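Local coordinates for protein putative secreted cystatin (Ixodes scapularis, PDB 4ZM8) that inhibits host papain-like cysteine proteases such as cathepsins L and S, helping to suppress the host's immune response during tick feeding, at residues L63-S68 with R90-V95. Residues are numbered along the deposited sequence; the frame is centred on the assembly and turned at random.
Sequences LKVAES and RTCTTV
The guanidinium of Arg-90 lies across Val-65, whose CG1 sits 3.8 Å above the plane of the group, displaced toward its rim on the NH1 side. The backbone N of Glu-67 approaches the same group obliquely near NH2. CG1 reaches this place because it stands anti to the backbone N of Val-65 (chi1 176°); the other branch, CG2, turns to Cys-92 and meets its SG at 4.1 Å. That sulfur is bound to Cys-111 in a disulfide. On the opposite face Lys-64 and Thr-91 form a non-hydrogen-bonded antiparallel pair, the lysine chain bending so that CE passes 3.3 Å from Thr-91 OG1. The flanking pairs are each doubly hydrogen-bonded: Leu-63 N to Cys-92 O and Cys-92 N to Leu-63 O both measure 2.9 Å, while Val-65 N to Arg-90 O (2.8 Å) is matched by Arg-90 N to Val-65 O. This is the antiparallel pairing of neighbouring strands in the cystatin sheet. The long strand 39-68 also pairs with a strand of the second subunit, consistent with a domain-swapped dimer, and Asp-41 of that subunit forms a salt bridge with Arg-90 NH2. Chemically, then, an aliphatic contact over the guanidinium is joined, in this dimer that probably does not occur in vivo, by charge pairing expected to offset the arginine's positive charge.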
ATOM      1  N   LEU A  63     -11.296  15.245   8.959  1.00 27.15           N
ATOM      2  CA  LEU A  63     -10.858  16.610   9.205  1.00 29.66           C
ATOM      3  C   LEU A  63     -11.796  17.657   8.668  1.00 28.69           C
ATOM      4  O   LEU A  63     -12.425  17.464   7.630  1.00 30.68           O
ATOM      5  CB  LEU A  63      -9.485  16.856   8.578  1.00 29.56           C
ATOM      6  CG  LEU A  63      -8.351  15.965   9.042  1.00 26.05           C
ATOM      7  CD1 LEU A  63      -7.088  16.383   8.331  1.00 24.65           C
ATOM      8  CD2 LEU A  63      -8.218  16.063  10.553  1.00 26.72           C
ATOM      9  N   LYS A  64     -11.855  18.776   9.377  1.00 26.21           N
ATOM     10  CA  LYS A  64     -12.369  20.019   8.820  1.00 32.31           C
ATOM     11  C   LYS A  64     -11.178  20.794   8.262  1.00 31.18           C
ATOM     12  O   LYS A  64     -10.226  21.079   8.984  1.00 30.19           O
ATOM     13  CB  LYS A  64     -13.103  20.843   9.881  1.00 36.50           C
ATOM     14  CG  LYS A  64     -14.412  20.260  10.354  1.00 31.34           C
ATOM     15  CD  LYS A  64     -15.458  20.319   9.261  1.00 37.96           C
ATOM     16  CE  LYS A  64     -16.751  19.661   9.719  1.00 46.85           C
ATOM     17  NZ  LYS A  64     -17.148  20.101  11.101  1.00 39.51           N
ATOM     18  N   VAL A  65     -11.228  21.121   6.979  1.00 31.26           N
ATOM     19  CA  VAL A  65     -10.108  21.763   6.305  1.00 30.45           C
ATOM     20  C   VAL A  65     -10.476  23.184   5.856  1.00 29.62           C
ATOM     21  O   VAL A  65     -11.608  23.444   5.463  1.00 32.82           O
ATOM     22  CB  VAL A  65      -9.657  20.892   5.111  1.00 30.49           C
ATOM     23  CG1 VAL A  65      -8.555  21.552   4.322  1.00 30.77           C
ATOM     24  CG2 VAL A  65      -9.183  19.565   5.622  1.00 32.71           C
ATOM     25  N   ALA A  66      -9.526  24.107   5.940  1.00 32.51           N
ATOM     26  CA  ALA A  66      -9.751  25.494   5.529  1.00 28.57           C
ATOM     27  C   ALA A  66      -8.478  26.147   4.972  1.00 31.13           C
ATOM     28  O   ALA A  66      -7.368  25.866   5.451  1.00 28.09           O
ATOM     29  CB  ALA A  66     -10.284  26.300   6.697  1.00 26.73           C
ATOM     30  N   GLU A  67      -8.650  27.002   3.955  1.00 27.66           N
ATOM     31  CA  GLU A  67      -7.549  27.768   3.365  1.00 26.78           C
ATOM     32  C   GLU A  67      -6.836  28.520   4.492  1.00 26.81           C
ATOM     33  O   GLU A  67      -7.487  29.076   5.377  1.00 25.60           O
ATOM     34  CB  GLU A  67      -8.077  28.721   2.273  1.00 29.13           C
ATOM     35  CG  GLU A  67      -7.010  29.542   1.502  1.00 32.30           C
ATOM     36  CD  GLU A  67      -7.564  30.301   0.276  1.00 39.02           C
ATOM     37  OE1 GLU A  67      -6.792  31.032  -0.387  1.00 36.03           O
ATOM     38  OE2 GLU A  67      -8.770  30.173  -0.033  1.00 49.47           O
ATOM     39  N   SER A  68      -5.506  28.498   4.502  1.00 26.49           N
ATOM     40  CA  SER A  68      -4.761  29.154   5.585  1.00 29.76           C
ATOM     41  C   SER A  68      -4.250  30.524   5.179  1.00 26.86           C
ATOM     42  O   SER A  68      -4.396  30.959   4.036  1.00 27.88           O
ATOM     43  CB  SER A  68      -3.578  28.310   6.037  1.00 26.98           C
ATOM     44  OG  SER A  68      -2.643  28.211   4.986  1.00 29.03           O
ATOM     45  N   ARG A  90     -14.163  22.214   4.728  1.00 35.54           N
ATOM     46  CA  ARG A  90     -14.572  20.975   4.070  1.00 35.81           C
ATOM     47  C   ARG A  90     -14.252  19.759   4.937  1.00 36.64           C
ATOM     48  O   ARG A  90     -13.233  19.712   5.624  1.00 31.49           O
ATOM     49  CB  ARG A  90     -13.892  20.822   2.716  1.00 34.81           C
ATOM     50  CG  ARG A  90     -13.348  22.098   2.190  1.00 40.85           C
ATOM     51  CD  ARG A  90     -12.054  21.819   1.485  1.00 41.19           C
ATOM     52  NE  ARG A  90     -11.278  23.035   1.359  1.00 41.92           N
ATOM     53  CZ  ARG A  90     -10.024  23.065   0.933  1.00 48.85           C
ATOM     54  NH1 ARG A  90      -9.426  21.933   0.572  1.00 42.16           N
ATOM     55  NH2 ARG A  90      -9.382  24.232   0.854  1.00 50.23           N
ATOM     56  N   THR A  91     -15.138  18.774   4.905  1.00 41.29           N
ATOM     57  CA  THR A  91     -14.898  17.531   5.615  1.00 41.35           C
ATOM     58  C   THR A  91     -14.150  16.572   4.692  1.00 41.06           C
ATOM     59  O   THR A  91     -14.645  16.216   3.625  1.00 47.24           O
ATOM     60  CB  THR A  91     -16.217  16.911   6.115  1.00 40.07           C
ATOM     61  OG1 THR A  91     -16.840  17.815   7.038  1.00 46.44           O
ATOM     62  CG2 THR A  91     -15.946  15.616   6.827  1.00 38.70           C
ATOM     63  N   CYS A  92     -12.949  16.184   5.109  1.00 38.70           N
ATOM     64  CA  CYS A  92     -12.025  15.418   4.274  1.00 37.74           C
ATOM     65  C   CYS A  92     -11.515  14.183   5.005  1.00 32.46           C
ATOM     66  O   CYS A  92     -11.281  14.219   6.211  1.00 28.12           O
ATOM     67  CB  CYS A  92     -10.830  16.290   3.854  1.00 40.37           C
ATOM     68  SG  CYS A  92     -11.189  17.632   2.682  1.00 46.60           S
ATOM     69  N   THR A  93     -11.324  13.091   4.279  1.00 34.94           N
ATOM     70  CA  THR A  93     -10.752  11.901   4.896  1.00 30.58           C
ATOM     71  C   THR A  93      -9.407  11.568   4.280  1.00 31.58           C
ATOM     72  O   THR A  93      -9.191  11.758   3.085  1.00 28.97           O
ATOM     73  CB  THR A  93     -11.676  10.677   4.763  1.00 32.58           C
ATOM     74  OG1 THR A  93     -13.030  11.059   5.044  1.00 33.65           O
ATOM     75  CG2 THR A  93     -11.251   9.599   5.739  1.00 30.16           C
ATOM     76  N   THR A  94      -8.505  11.062   5.109  1.00 28.33           N
ATOM     77  CA  THR A  94      -7.181  10.712   4.650  1.00 29.07           C
ATOM     78  C   THR A  94      -6.559   9.693   5.579  1.00 33.57           C
ATOM     79  O   THR A  94      -6.819   9.707   6.787  1.00 32.12           O
ATOM     80  CB  THR A  94      -6.257  11.961   4.555  1.00 33.74           C
ATOM     81  OG1 THR A  94      -5.090  11.642   3.792  1.00 37.48           O
ATOM     82  CG2 THR A  94      -5.826  12.461   5.938  1.00 32.45           C
ATOM     83  N   VAL A  95      -5.741   8.806   5.017  1.00 31.83           N
ATOM     84  CA  VAL A  95      -4.959   7.907   5.847  1.00 30.73           C
ATOM     85  C   VAL A  95      -3.508   8.336   5.818  1.00 32.75           C
ATOM     86  O   VAL A  95      -2.993   8.732   4.780  1.00 34.72           O
ATOM     87  CB  VAL A  95      -5.048   6.447   5.394  1.00 33.63           C
ATOM     88  CG1 VAL A  95      -4.492   5.545   6.492  1.00 34.23           C
ATOM     89  CG2 VAL A  95      -6.474   6.069   5.038  1.00 30.61           C
TER